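Local structure of 4-hydroxybenzoyl-CoA Thioesterase (Pseudomonas sp. CBS3, 1LO7) at the 4-hydroxyphenacyl coenzyme A site. The protein hydrolyses 4-hydroxybenzoyl-CoA to 4-hydroxybenzoate and coenzyme A, the last step in converting 4-chlorobenzoate to 4-hydroxybenzoate. Coordinates in Å, arbitrary orientation; residue numbers count along the deposited sequence, not the author numbering. Chains: chain A/B/C, 4-hydroxybenzoyl-CoA Thioesterase.

The 4-hydroxyphenacyl coenzyme A site. Residues chain A 32, 59-63, 89-91, 116-118, 127, 129; chain B 17, 21-24, 68-71; chain C 13. With 4CO (4-hydroxyphenacyl coenzyme A), chain D.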
# COMPACT_ATOMS: atom_id res chain seq x y z
N ASP A 32 -6.27 10.94 -2.28
CA ASP A 32 -6.68 10.53 -3.63
C ASP A 32 -8.13 10.03 -3.64
O ASP A 32 -8.90 10.30 -4.59
CB ASP A 32 -5.72 9.50 -4.23
CG ASP A 32 -5.93 9.44 -5.72
OD1 ASP A 32 -5.82 10.43 -6.41
OD2 ASP A 32 -6.24 8.24 -6.19
N THR A 59 -8.07 12.37 -13.11
CA THR A 59 -7.42 13.65 -12.79
C THR A 59 -6.05 13.44 -12.12
O THR A 59 -5.90 13.57 -10.91
CB THR A 59 -8.32 14.50 -11.86
OG1 THR A 59 -8.54 13.77 -10.66
CG2 THR A 59 -9.63 14.77 -12.55
N PRO A 60 -5.06 13.10 -12.92
CA PRO A 60 -3.73 12.89 -12.38
C PRO A 60 -3.20 14.17 -11.73
O PRO A 60 -3.56 15.30 -12.09
CB PRO A 60 -2.81 12.54 -13.56
CG PRO A 60 -3.63 12.77 -14.81
CD PRO A 60 -5.08 13.00 -14.39
N ILE A 61 -2.32 13.96 -10.73
CA ILE A 61 -1.71 15.05 -9.96
C ILE A 61 -0.43 15.53 -10.59
O ILE A 61 0.34 14.71 -11.07
CB ILE A 61 -1.48 14.56 -8.52
CG1 ILE A 61 -1.08 15.69 -7.55
CG2 ILE A 61 -0.52 13.37 -8.49
CD1 ILE A 61 -1.39 15.37 -6.08
N VAL A 62 -0.25 16.86 -10.60
CA VAL A 62 0.94 17.51 -11.15
C VAL A 62 1.78 18.18 -10.06
O VAL A 62 2.99 18.39 -10.19
CB VAL A 62 0.72 18.45 -12.32
CG1 VAL A 62 0.08 17.64 -13.46
CG2 VAL A 62 -0.26 19.58 -11.98
N SER A 63 1.14 18.52 -8.95
CA SER A 63 1.89 19.16 -7.89
C SER A 63 1.20 19.03 -6.55
O SER A 63 -0.01 18.87 -6.49
CB SER A 63 2.05 20.63 -8.25
OG SER A 63 2.80 21.27 -7.24
N ARG A 89 -6.64 26.92 -16.10
CA ARG A 89 -7.04 26.70 -17.48
C ARG A 89 -7.16 25.20 -17.63
O ARG A 89 -8.27 24.66 -17.68
CB ARG A 89 -6.06 27.30 -18.50
CG ARG A 89 -6.49 27.01 -19.94
CD ARG A 89 -5.74 27.86 -20.96
NE ARG A 89 -6.52 28.11 -22.17
CZ ARG A 89 -6.60 27.25 -23.19
NH1 ARG A 89 -5.94 26.10 -23.18
NH2 ARG A 89 -7.33 27.54 -24.26
N LYS A 90 -6.02 24.53 -17.65
CA LYS A 90 -6.05 23.07 -17.75
C LYS A 90 -5.92 22.45 -16.36
O LYS A 90 -6.16 21.26 -16.16
CB LYS A 90 -4.89 22.57 -18.56
CG LYS A 90 -5.00 22.92 -20.00
CD LYS A 90 -4.04 22.09 -20.84
CE LYS A 90 -4.14 22.45 -22.30
NZ LYS A 90 -2.96 22.01 -23.01
N SER A 91 -5.57 23.25 -15.36
CA SER A 91 -5.41 22.69 -14.02
C SER A 91 -6.37 23.25 -13.02
O SER A 91 -7.04 24.24 -13.29
CB SER A 91 -3.99 22.99 -13.51
OG SER A 91 -3.73 24.40 -13.41
N ILE A 116 -2.59 19.99 -7.02
CA ILE A 116 -2.84 20.59 -8.31
C ILE A 116 -3.01 19.42 -9.27
O ILE A 116 -2.12 18.60 -9.42
CB ILE A 116 -1.76 21.55 -8.80
CG1 ILE A 116 -1.56 22.67 -7.73
CG2 ILE A 116 -2.22 22.09 -10.16
CD1 ILE A 116 -0.69 23.84 -8.21
N ARG A 117 -4.19 19.32 -9.88
CA ARG A 117 -4.44 18.23 -10.79
C ARG A 117 -4.97 18.74 -12.12
O ARG A 117 -5.25 19.95 -12.30
CB ARG A 117 -5.52 17.33 -10.16
CG ARG A 117 -5.03 16.48 -8.96
CD ARG A 117 -6.21 15.85 -8.24
NE ARG A 117 -5.88 15.11 -7.00
CZ ARG A 117 -5.70 13.79 -6.95
NH1 ARG A 117 -5.75 13.00 -8.05
NH2 ARG A 117 -5.46 13.26 -5.75
N VAL A 118 -5.14 17.80 -13.04
CA VAL A 118 -5.68 18.15 -14.36
C VAL A 118 -6.50 17.01 -14.83
O VAL A 118 -6.28 15.88 -14.41
CB VAL A 118 -4.58 18.29 -15.38
CG1 VAL A 118 -3.64 19.42 -15.01
CG2 VAL A 118 -3.84 16.97 -15.61
N LEU A 127 0.14 10.52 -21.66
CA LEU A 127 -0.85 11.25 -20.87
C LEU A 127 -0.91 12.74 -21.40
O LEU A 127 0.07 13.37 -21.76
CB LEU A 127 -0.38 11.21 -19.42
CG LEU A 127 -1.39 11.86 -18.52
CD1 LEU A 127 -2.66 10.96 -18.50
CD2 LEU A 127 -0.74 12.01 -17.14
N ALA A 129 -2.96 16.62 -20.69
CA ALA A 129 -3.94 17.41 -19.99
C ALA A 129 -4.88 18.13 -20.92
O ALA A 129 -4.53 18.50 -22.04
CB ALA A 129 -3.25 18.48 -19.16
N ASP B 17 -2.02 2.29 -11.55
CA ASP B 17 -3.47 2.42 -11.46
C ASP B 17 -4.17 1.97 -12.74
O ASP B 17 -3.56 1.47 -13.69
CB ASP B 17 -3.84 3.88 -11.09
CG ASP B 17 -3.44 4.86 -12.16
OD1 ASP B 17 -3.20 4.56 -13.32
OD2 ASP B 17 -3.38 6.07 -11.68
N ILE B 21 -0.34 3.92 -15.13
CA ILE B 21 0.87 4.60 -14.70
C ILE B 21 1.01 4.52 -13.18
O ILE B 21 0.03 4.16 -12.52
CB ILE B 21 0.91 6.08 -15.14
CG1 ILE B 21 -0.35 6.80 -14.62
CG2 ILE B 21 0.98 6.11 -16.70
CD1 ILE B 21 -0.38 8.31 -14.92
N VAL B 22 2.16 4.86 -12.66
CA VAL B 22 2.36 4.80 -11.21
C VAL B 22 1.30 5.59 -10.45
O VAL B 22 1.12 6.77 -10.72
CB VAL B 22 3.70 5.34 -10.77
CG1 VAL B 22 3.81 5.15 -9.25
CG2 VAL B 22 4.82 4.57 -11.39
N TRP B 23 0.64 4.93 -9.50
CA TRP B 23 -0.35 5.59 -8.66
C TRP B 23 0.47 6.45 -7.70
O TRP B 23 1.33 5.95 -7.01
CB TRP B 23 -1.18 4.54 -7.92
CG TRP B 23 -2.29 5.17 -7.11
CD1 TRP B 23 -3.15 6.16 -7.50
CD2 TRP B 23 -2.64 4.82 -5.79
NE1 TRP B 23 -4.04 6.46 -6.50
CE2 TRP B 23 -3.73 5.65 -5.42
CE3 TRP B 23 -2.13 3.91 -4.88
CZ2 TRP B 23 -4.32 5.55 -4.16
CZ3 TRP B 23 -2.72 3.81 -3.64
CH2 TRP B 23 -3.83 4.61 -3.30
N TYR B 24 0.25 7.75 -7.69
CA TYR B 24 1.08 8.66 -6.89
C TYR B 24 1.52 8.38 -5.45
O TYR B 24 2.66 8.70 -5.08
CB TYR B 24 0.81 10.16 -7.12
CG TYR B 24 -0.22 10.70 -6.16
CD1 TYR B 24 0.20 11.30 -4.97
CD2 TYR B 24 -1.57 10.60 -6.46
CE1 TYR B 24 -0.75 11.84 -4.10
CE2 TYR B 24 -2.53 11.14 -5.60
CZ TYR B 24 -2.10 11.75 -4.43
OH TYR B 24 -3.03 12.27 -3.56
N PHE B 68 5.18 16.51 -10.14
CA PHE B 68 5.19 15.31 -11.00
C PHE B 68 5.31 15.79 -12.43
O PHE B 68 4.40 16.38 -13.00
CB PHE B 68 3.90 14.50 -10.77
CG PHE B 68 3.72 14.19 -9.31
CD1 PHE B 68 3.04 15.07 -8.47
CD2 PHE B 68 4.23 13.01 -8.76
CE1 PHE B 68 2.84 14.78 -7.11
CE2 PHE B 68 4.07 12.72 -7.40
CZ PHE B 68 3.36 13.60 -6.57
N VAL B 69 6.49 15.52 -12.98
CA VAL B 69 6.86 16.00 -14.30
C VAL B 69 6.44 15.20 -15.52
O VAL B 69 6.00 15.73 -16.54
CB VAL B 69 8.34 16.34 -14.25
CG1 VAL B 69 8.69 16.97 -15.57
CG2 VAL B 69 8.61 17.32 -13.10
N CYS B 70 6.60 13.87 -15.40
CA CYS B 70 6.20 12.97 -16.45
C CYS B 70 5.79 11.65 -15.81
O CYS B 70 6.04 11.41 -14.64
CB CYS B 70 7.20 12.78 -17.60
SG CYS B 70 8.60 11.83 -17.04
N THR B 71 5.12 10.82 -16.57
CA THR B 71 4.64 9.56 -16.04
C THR B 71 5.67 8.49 -16.05
O THR B 71 6.69 8.58 -16.70
CB THR B 71 3.47 9.06 -16.89
OG1 THR B 71 3.93 8.71 -18.18
CG2 THR B 71 2.36 10.11 -17.00
N PHE C 13 -10.16 3.90 -6.60
CA PHE C 13 -9.48 3.83 -7.85
C PHE C 13 -8.05 3.31 -7.69
O PHE C 13 -7.59 2.46 -8.46
CB PHE C 13 -9.45 5.27 -8.39
CG PHE C 13 -8.74 5.49 -9.67
CD1 PHE C 13 -9.39 5.23 -10.86
CD2 PHE C 13 -7.43 5.99 -9.70
CE1 PHE C 13 -8.74 5.49 -12.06
CE2 PHE C 13 -6.76 6.25 -10.90
CZ PHE C 13 -7.44 5.98 -12.09
N1A 4CO D . 2.81 23.17 -10.66
C2A 4CO D . 1.67 23.82 -11.02
N3A 4CO D . 0.94 23.63 -12.09
C4A 4CO D . 1.44 22.65 -12.87
C5A 4CO D . 2.59 21.92 -12.65
C6A 4CO D . 3.30 22.20 -11.47
N6A 4CO D . 4.41 21.56 -11.14
N7A 4CO D . 2.81 21.01 -13.67
C8A 4CO D . 1.79 21.21 -14.52
N9A 4CO D . 0.95 22.20 -14.10
C1D 4CO D . -0.21 22.76 -14.79
C2D 4CO D . 0.21 23.59 -16.00
O2D 4CO D . 0.65 24.90 -15.62
C3D 4CO D . -1.13 23.67 -16.72
O3D 4CO D . -2.04 24.43 -15.98
P3D 4CO D . -2.91 25.58 -16.63
O7A 4CO D . -2.07 26.76 -16.67
O8A 4CO D . -3.34 25.18 -17.97
O9A 4CO D . -4.14 25.80 -15.71
C4D 4CO D . -1.57 22.22 -16.56
O4D 4CO D . -0.87 21.71 -15.38
C5D 4CO D . -1.41 21.31 -17.74
O5D 4CO D . -0.01 21.11 -17.94
P1A 4CO D . 0.57 21.27 -19.41
O1A 4CO D . 2.03 21.22 -19.19
O2A 4CO D . 0.14 22.50 -20.04
O3A 4CO D . 0.07 20.14 -20.29
P2A 4CO D . 0.68 18.69 -20.60
O4A 4CO D . -0.36 17.96 -21.35
O5A 4CO D . 1.86 18.87 -21.45
O6A 4CO D . 1.29 17.94 -19.27
CBP 4CO D . 0.84 16.15 -17.83
CCP 4CO D . 0.38 17.54 -18.29
CDP 4CO D . 0.90 15.17 -19.01
CEP 4CO D . -0.05 15.65 -16.70
CAP 4CO D . 2.32 16.18 -17.42
OAP 4CO D . 2.53 17.14 -16.38
C9P 4CO D . 2.70 14.89 -16.68
O9P 4CO D . 2.70 13.83 -17.27
N8P 4CO D . 2.97 14.99 -15.26
C7P 4CO D . 3.08 13.67 -14.62
C6P 4CO D . 1.74 13.17 -14.08
C5P 4CO D . 1.99 12.00 -13.13
O5P 4CO D . 2.60 10.99 -13.47
N4P 4CO D . 1.42 12.21 -11.82
C3P 4CO D . 1.73 11.18 -10.83
C2P 4CO D . 0.94 9.92 -11.07
S1P 4CO D . -0.72 10.19 -11.68
O1B 4CO D . -2.11 8.70 -9.13
C1B 4CO D . -2.50 8.81 -10.27
C2B 4CO D . -3.89 9.22 -10.53
C3B 4CO D . -4.34 9.33 -11.87
C4B 4CO D . -5.66 9.69 -12.12
C5B 4CO D . -6.54 9.92 -11.05
O2B 4CO D . -7.90 10.22 -11.29
C6B 4CO D . -6.07 9.82 -9.71
C7B 4CO D . -4.74 9.47 -9.45
CB 4CO D . -1.59 8.59 -11.42
O HOH W 1 -1.46 25.38 -12.29
O HOH W 2 4.73 19.28 -13.05
O HOH W 3 -1.97 19.03 -22.60
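A:Asp32 sets CG anti to its backbone N (chi1 -163°), and A:Arg117 runs extended from CG to NE, so carboxylate and guanidinium meet beside the phenacyl ring of 4-hydroxyphenacyl coenzyme A, an inhibitor resembling the substrate, with a ketone and methylene replacing the thioester. NH1 and NH2 of A:Arg117 both grip A:Asp32 OD1, the salt bridge from NH2 spanning 2.9 Å; the flat guanidinium lets NH1 also donate, in plane, to A:Thr59 O. B:Trp23 arrives tip to tip, its indole N-H (NE1) reaching A:Asp32 OD2 at 2.9 Å from above the carboxylate plane, so the aspartate's two oxygens serve different donors. An alanine at A:Asp32 would lose these acceptors and would probably loosen both arginine and tryptophan. The backbone N of A:Thr59 binds phenol oxygen O2B at 2.8 Å, which would help read the 4-hydroxy group. A:Pro60, apolar, lays CA over one ring face, and C:Phe13 adds a contact through CE2. B:Tyr24 N points almost straight (172° at H) at ketone O1B, 2.9 Å away, from just ahead of helix 25-41, whose dipole would probably polarise this carbonyl. Active-site B:Asp17 brings carboxylate OD2 to 3.2 Å from C1B, a placement that would probably suit it to act on the substrate's carbonyl. A:Ile61 O accepts from pantetheine amide N4P at 2.8 Å. Branched A:Val62 presses CG2 over the adenine's five-membered ring. Beside the 3'-phosphate, the short hydroxyl of A:Ser91 donates to O9A (OG, 2.7 Å). Strands 61-68, 91-101, 107-123 and 126-130 of one hot dog subunit line this cleft, B:Asp17, B:Ile21 to B:Tyr24 and B:Phe68 to B:Thr71 close it, and C:Phe13 completes it within the homotetramer.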